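Local coordinates for Can2 (Sulfobacillus thermosulfidooxidans, PDB 7BDV), which binds the second messenger cyclic tetra-adenylate and acts as a dual-specificity nuclease that potentiates type III CRISPR defence, at residues Ala255-Lys260 against Phe281-Lys286; Asn304-Ile309 against Thr335-Lys340. All blocks are in the same frame, centred on the assembly; numbering follows the deposited sequence.

Contact 1 (Ala255-Lys260 against Phe281-Lys286)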
loop_
_atom_site.group_PDB
_atom_site.type_symbol
_atom_site.label_atom_id
_atom_site.label_comp_id
_atom_site.label_asym_id
_atom_site.label_seq_id
_atom_site.Cartn_x
_atom_site.Cartn_y
_atom_site.Cartn_z
ATOM N N ALA A 255 12.834 18.855 20.964
ATOM C CA ALA A 255 13.789 19.771 21.630
ATOM C C ALA A 255 15.210 19.422 21.154
ATOM O O ALA A 255 16.056 20.308 21.205
ATOM C CB ALA A 255 13.623 19.718 23.134
ATOM N N GLN A 256 15.449 18.205 20.635
ATOM C CA GLN A 256 16.819 17.781 20.212
ATOM C C GLN A 256 16.873 17.331 18.741
ATOM O O GLN A 256 17.971 17.229 18.194
ATOM C CB GLN A 256 17.308 16.683 21.165
ATOM C CG GLN A 256 17.679 17.201 22.552
ATOM C CD GLN A 256 18.873 18.127 22.557
ATOM O OE1 GLN A 256 18.735 19.343 22.580
ATOM N NE2 GLN A 256 20.061 17.560 22.533
ATOM N N TYR A 257 15.751 16.927 18.144
ATOM C CA TYR A 257 15.657 16.430 16.753
ATOM C C TYR A 257 14.739 17.372 15.972
ATOM O O TYR A 257 13.689 17.789 16.475
ATOM C CB TYR A 257 15.145 14.996 16.721
ATOM C CG TYR A 257 16.025 13.999 17.437
ATOM C CD1 TYR A 257 16.008 13.889 18.815
ATOM C CD2 TYR A 257 16.793 13.097 16.735
ATOM C CE1 TYR A 257 16.786 12.959 19.485
ATOM C CE2 TYR A 257 17.573 12.150 17.383
ATOM C CZ TYR A 257 17.581 12.093 18.764
ATOM O OH TYR A 257 18.382 11.201 19.430
ATOM N N PRO A 258 15.118 17.730 14.725
ATOM C CA PRO A 258 14.340 18.660 13.894
ATOM C C PRO A 258 13.074 18.040 13.276
ATOM O O PRO A 258 12.963 17.911 12.097
ATOM C CB PRO A 258 15.351 19.035 12.799
ATOM C CG PRO A 258 16.138 17.764 12.608
ATOM C CD PRO A 258 16.314 17.244 14.023
ATOM N N ILE A 259 12.138 17.621 14.116
ATOM C CA ILE A 259 10.763 17.223 13.726
ATOM C C ILE A 259 10.057 18.500 13.238
ATOM O O ILE A 259 10.133 19.468 13.963
ATOM C CB ILE A 259 10.088 16.572 14.943
ATOM C CG1 ILE A 259 10.575 15.117 15.101
ATOM C CG2 ILE A 259 8.589 16.674 14.847
ATOM C CD1 ILE A 259 10.020 14.420 16.307
ATOM N N LYS A 260 9.386 18.473 12.089
ATOM C CA LYS A 260 8.740 19.673 11.472
ATOM C C LYS A 260 7.225 19.475 11.377
ATOM O O LYS A 260 6.782 18.332 11.055
ATOM C CB LYS A 260 9.311 19.911 10.067
ATOM C CG LYS A 260 10.557 20.772 10.016
ATOM C CD LYS A 260 10.813 21.317 8.626
ATOM C CE LYS A 260 9.779 22.320 8.159
ATOM N NZ LYS A 260 9.969 22.615 6.725
ATOM N N PHE A 281 3.979 14.311 11.419
ATOM C CA PHE A 281 5.111 15.264 11.338
ATOM C C PHE A 281 5.948 14.888 10.130
ATOM O O PHE A 281 5.792 13.736 9.575
ATOM C CB PHE A 281 5.954 15.291 12.616
ATOM C CG PHE A 281 6.508 13.963 13.072
ATOM C CD1 PHE A 281 5.722 13.071 13.788
ATOM C CD2 PHE A 281 7.800 13.599 12.770
ATOM C CE1 PHE A 281 6.233 11.844 14.186
ATOM C CE2 PHE A 281 8.319 12.377 13.187
ATOM C CZ PHE A 281 7.533 11.507 13.899
ATOM N N LEU A 282 6.828 15.813 9.768
ATOM C CA LEU A 282 7.899 15.607 8.775
ATOM C C LEU A 282 9.205 15.459 9.536
ATOM O O LEU A 282 9.470 16.216 10.491
ATOM C CB LEU A 282 7.980 16.801 7.819
ATOM C CG LEU A 282 7.012 16.805 6.655
ATOM C CD1 LEU A 282 7.188 18.081 5.848
ATOM C CD2 LEU A 282 7.213 15.606 5.761
ATOM N N TYR A 283 10.036 14.553 9.076
ATOM C CA TYR A 283 11.419 14.377 9.569
ATOM C C TYR A 283 12.241 13.847 8.417
ATOM O O TYR A 283 11.859 12.802 7.898
ATOM C CB TYR A 283 11.459 13.412 10.753
ATOM C CG TYR A 283 12.810 13.323 11.400
ATOM C CD1 TYR A 283 13.263 14.380 12.143
ATOM C CD2 TYR A 283 13.636 12.210 11.271
ATOM C CE1 TYR A 283 14.506 14.360 12.746
ATOM C CE2 TYR A 283 14.882 12.168 11.872
ATOM C CZ TYR A 283 15.319 13.252 12.609
ATOM O OH TYR A 283 16.543 13.270 13.200
ATOM N N HIS A 284 13.299 14.575 8.040
ATOM C CA HIS A 284 14.159 14.248 6.876
ATOM C C HIS A 284 13.288 14.145 5.628
ATOM O O HIS A 284 13.472 13.189 4.866
ATOM C CB HIS A 284 14.964 12.972 7.180
ATOM C CG HIS A 284 15.985 13.161 8.244
ATOM N ND1 HIS A 284 16.755 12.112 8.726
ATOM C CD2 HIS A 284 16.380 14.277 8.903
ATOM C CE1 HIS A 284 17.577 12.577 9.644
ATOM N NE2 HIS A 284 17.354 13.910 9.783
ATOM N N ASN A 285 12.329 15.059 5.457
ATOM C CA ASN A 285 11.492 15.168 4.237
ATOM C C ASN A 285 10.594 13.940 4.041
ATOM O O ASN A 285 10.111 13.770 2.940
ATOM C CB ASN A 285 12.367 15.363 3.002
ATOM C CG ASN A 285 13.167 16.638 3.122
ATOM O OD1 ASN A 285 12.592 17.685 3.417
ATOM N ND2 ASN A 285 14.483 16.545 2.974
ATOM N N LYS A 286 10.358 13.149 5.080
ATOM C CA LYS A 286 9.444 11.979 5.022
ATOM C C LYS A 286 8.271 12.211 5.967
ATOM O O LYS A 286 8.539 12.642 7.132
ATOM C CB LYS A 286 10.202 10.718 5.430
ATOM C CG LYS A 286 11.280 10.265 4.468
ATOM C CD LYS A 286 11.886 8.948 4.935
ATOM C CE LYS A 286 13.199 8.594 4.280
ATOM N NZ LYS A 286 14.324 9.277 4.968
HETATM O O HOH W 1 13.476 17.474 9.768
#
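K260 and L282 face each other as an antiparallel, hydrogen-bonded pair. K260 N donates to L282 O and L282 N donates to K260 O, both at 2.8 Å. The two bonds are nearly straight, with N-H...O angles of 166° and 175° respectively. The side chains start on the same face of the sheet, K260 CB lying 4.1 Å from L282 CB. The pair lies just ahead of strand 262-269, which runs antiparallel to strand 279-283. Before it, P258 centres an inverse gamma turn closed by I259 N bonding to Y257 O, a bend that a proline's restricted phi favours.

The apolar contacts fall into two groups. I259, branched at CB, lays CG2 3.7 Å from F281 CB and brings CD1 over one face of the F281 ring. In F281 a chi1 of 55° sets CG between the backbone N and the carbonyl carbon, where I259 CG2 lies against it; the ring also stacks with H288. Y283 serves the other group: P258 meets the edge of its ring, Y283 CE1 lying 3.6 Å from P258 CD. Y283 OH reaches the edge of the Y257 ring, 3.5 Å from Y257 CD2, while H284 CD2 lies above one face of the Y283 ring, offset toward the rim.

Beyond Y283 the chain reverses through a type I' turn to K286. N285 suits this turn because asparagine tolerates the positive phi needed there, and its ND2 bonds to Q124 OE1 and G138 O. K260 NZ bonds to the carbonyl oxygens of L141 and D139.

The chemistry is therefore divided: backbone bonds fix the register, rings and aliphatic branches pack beside them, and the amide and ammonium tips tie this part of the endonuclease-family region to the CARF-family region.

Contact 2 (Asn304-Ile309 against Thr335-Lys340)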
loop_
_atom_site.group_PDB
_atom_site.type_symbol
_atom_site.label_atom_id
_atom_site.label_comp_id
_atom_site.label_asym_id
_atom_site.label_seq_id
_atom_site.Cartn_x
_atom_site.Cartn_y
_atom_site.Cartn_z
ATOM N N ASN A 304 -9.660 -4.935 18.880
ATOM C CA ASN A 304 -9.429 -5.757 17.660
ATOM C C ASN A 304 -8.582 -4.956 16.671
ATOM O O ASN A 304 -9.100 -4.192 15.859
ATOM C CB ASN A 304 -10.718 -6.275 17.015
ATOM C CG ASN A 304 -11.789 -5.221 16.847
ATOM N ND2 ASN A 304 -12.739 -5.487 15.968
ATOM N N PRO A 305 -7.242 -5.148 16.685
ATOM C CA PRO A 305 -6.321 -4.261 15.976
ATOM C C PRO A 305 -6.279 -4.448 14.459
ATOM O O PRO A 305 -5.777 -3.584 13.732
ATOM C CB PRO A 305 -4.968 -4.656 16.603
ATOM C CG PRO A 305 -5.123 -6.143 16.894
ATOM C CD PRO A 305 -6.558 -6.262 17.361
HETATM N N MSE A 306 -6.736 -5.612 13.978
HETATM C CA MSE A 306 -6.496 -6.013 12.600
HETATM C C MSE A 306 -7.136 -5.025 11.622
HETATM O O MSE A 306 -6.501 -4.631 10.651
HETATM C CB MSE A 306 -6.992 -7.445 12.367
HETATM C CG MSE A 306 -6.142 -8.517 13.023
HETATM SE SE MSE A 306 -4.313 -8.566 12.302
HETATM C CE MSE A 306 -3.745 -10.440 12.052
ATOM N N GLU A 307 -8.386 -4.615 11.869
ATOM C CA GLU A 307 -9.044 -3.649 11.001
ATOM C C GLU A 307 -8.229 -2.338 10.974
ATOM O O GLU A 307 -8.128 -1.734 9.907
ATOM C CB GLU A 307 -10.499 -3.430 11.437
ATOM N N THR A 308 -7.636 -1.928 12.095
ATOM C CA THR A 308 -6.847 -0.670 12.229
ATOM C C THR A 308 -5.551 -0.799 11.415
ATOM O O THR A 308 -5.144 0.189 10.744
ATOM C CB THR A 308 -6.586 -0.343 13.704
ATOM N N ILE A 309 -4.913 -1.974 11.448
ATOM C CA ILE A 309 -3.648 -2.186 10.695
ATOM C C ILE A 309 -3.893 -2.014 9.183
ATOM O O ILE A 309 -3.049 -1.385 8.519
ATOM C CB ILE A 309 -3.019 -3.549 11.030
ATOM C CG1 ILE A 309 -2.621 -3.622 12.508
ATOM C CG2 ILE A 309 -1.849 -3.818 10.099
ATOM C CD1 ILE A 309 -2.346 -5.037 13.008
ATOM N N THR A 335 -1.618 -8.819 20.166
ATOM C CA THR A 335 -1.372 -10.253 19.859
ATOM C C THR A 335 -0.168 -10.365 18.919
ATOM O O THR A 335 0.203 -9.335 18.253
ATOM C CB THR A 335 -2.619 -10.905 19.255
ATOM O OG1 THR A 335 -2.248 -12.245 18.937
ATOM C CG2 THR A 335 -3.142 -10.191 18.030
ATOM N N GLN A 336 0.435 -11.553 18.850
ATOM C CA GLN A 336 1.645 -11.797 18.023
ATOM C C GLN A 336 1.293 -11.590 16.547
ATOM O O GLN A 336 2.095 -10.999 15.827
ATOM C CB GLN A 336 2.224 -13.193 18.269
ATOM C CG GLN A 336 3.741 -13.211 18.181
ATOM C CD GLN A 336 4.345 -12.096 18.998
ATOM O OE1 GLN A 336 4.225 -12.060 20.217
ATOM N NE2 GLN A 336 4.982 -11.154 18.323
ATOM N N ALA A 337 0.120 -12.051 16.128
ATOM C CA ALA A 337 -0.386 -11.975 14.744
ATOM C C ALA A 337 -0.461 -10.509 14.294
ATOM O O ALA A 337 -0.063 -10.220 13.150
ATOM C CB ALA A 337 -1.728 -12.649 14.689
ATOM N N ALA A 338 -0.968 -9.621 15.142
ATOM C CA ALA A 338 -1.124 -8.177 14.842
ATOM C C ALA A 338 0.264 -7.569 14.647
ATOM O O ALA A 338 0.434 -6.776 13.689
ATOM C CB ALA A 338 -1.890 -7.471 15.938
ATOM N N LYS A 339 1.234 -7.971 15.483
ATOM C CA LYS A 339 2.637 -7.488 15.412
ATOM C C LYS A 339 3.279 -8.005 14.123
ATOM O O LYS A 339 4.005 -7.229 13.451
ATOM C CB LYS A 339 3.437 -7.885 16.660
ATOM C CG LYS A 339 3.192 -7.016 17.891
ATOM C CD LYS A 339 3.683 -7.623 19.178
ATOM C CE LYS A 339 3.639 -6.651 20.335
ATOM N NZ LYS A 339 3.728 -7.365 21.629
ATOM N N LYS A 340 3.015 -9.261 13.762
ATOM C CA LYS A 340 3.578 -9.868 12.535
ATOM C C LYS A 340 3.010 -9.152 11.295
ATOM O O LYS A 340 3.788 -8.923 10.344
ATOM C CB LYS A 340 3.337 -11.381 12.544
ATOM C CG LYS A 340 4.384 -12.170 13.336
ATOM C CD LYS A 340 3.919 -13.546 13.841
#
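M306, P305 and I309 meet A337 and A338 where two helices of consecutive beta-alpha-beta crossovers lie side by side. Helix 306-320 leads from strand 286-291 to strand 325-329, and helix 336-344 leads from strand 325-329 to strand 347-350; the three strands are parallel.

M306, modelled as selenomethionine, reaches across to both alanines. From CB the chain places CG anti to the carbonyl carbon (chi1 -72°), then bends at chi2 and again at chi3. SE comes to 4.1 Å from A338 CA, and the terminal CE passes on to A337, where it lies 4.0 Å from CB and 3.8 Å from the carbonyl oxygen. A flexible, unbranched, apolar side chain suits this task, since it can follow the surface of the neighbouring helix and spread over two small residues.

A338 is buried, and its methyl keeps the helices close: the CA atoms of M306 and A338 are 6.2 Å apart. P305 CG touches A338 CB at 3.6 Å. Proline is well placed near the start of a helix, where its lack of an N-H costs no helical bond, while its carbonyl accepts from I309 N.

T335 occupies the N-cap position of the second helix. Around the contact, I309 also touches I347 of strand 347-350, K339 NZ forms a salt bridge with D351, and K340 packs on S272 of the second subunit.

On its way past A338, I309 places CD1 3.8 Å from CB and, more tightly, 3.3 Å from the carbonyl oxygen.

Contacts 1 and 2 both belong to the Card1-like endonuclease region, whose family is of the PDDEXK type, and follow one another along the chain. Their centres are 28 Å apart and their nearest atoms about 17 Å, without touching. Strand 286-291 connects them: it leaves the turn of contact 1 and runs parallel to strand 325-329, which lies in sequence between the two helices of contact 2. They differ in their relation to the ligand. The nearest atom of contact 1 is about 5 Å from the bound cyclic tetra-adenylate, whereas that of contact 2 is about 19 Å away; K340 of contact 2 instead packs on the second subunit.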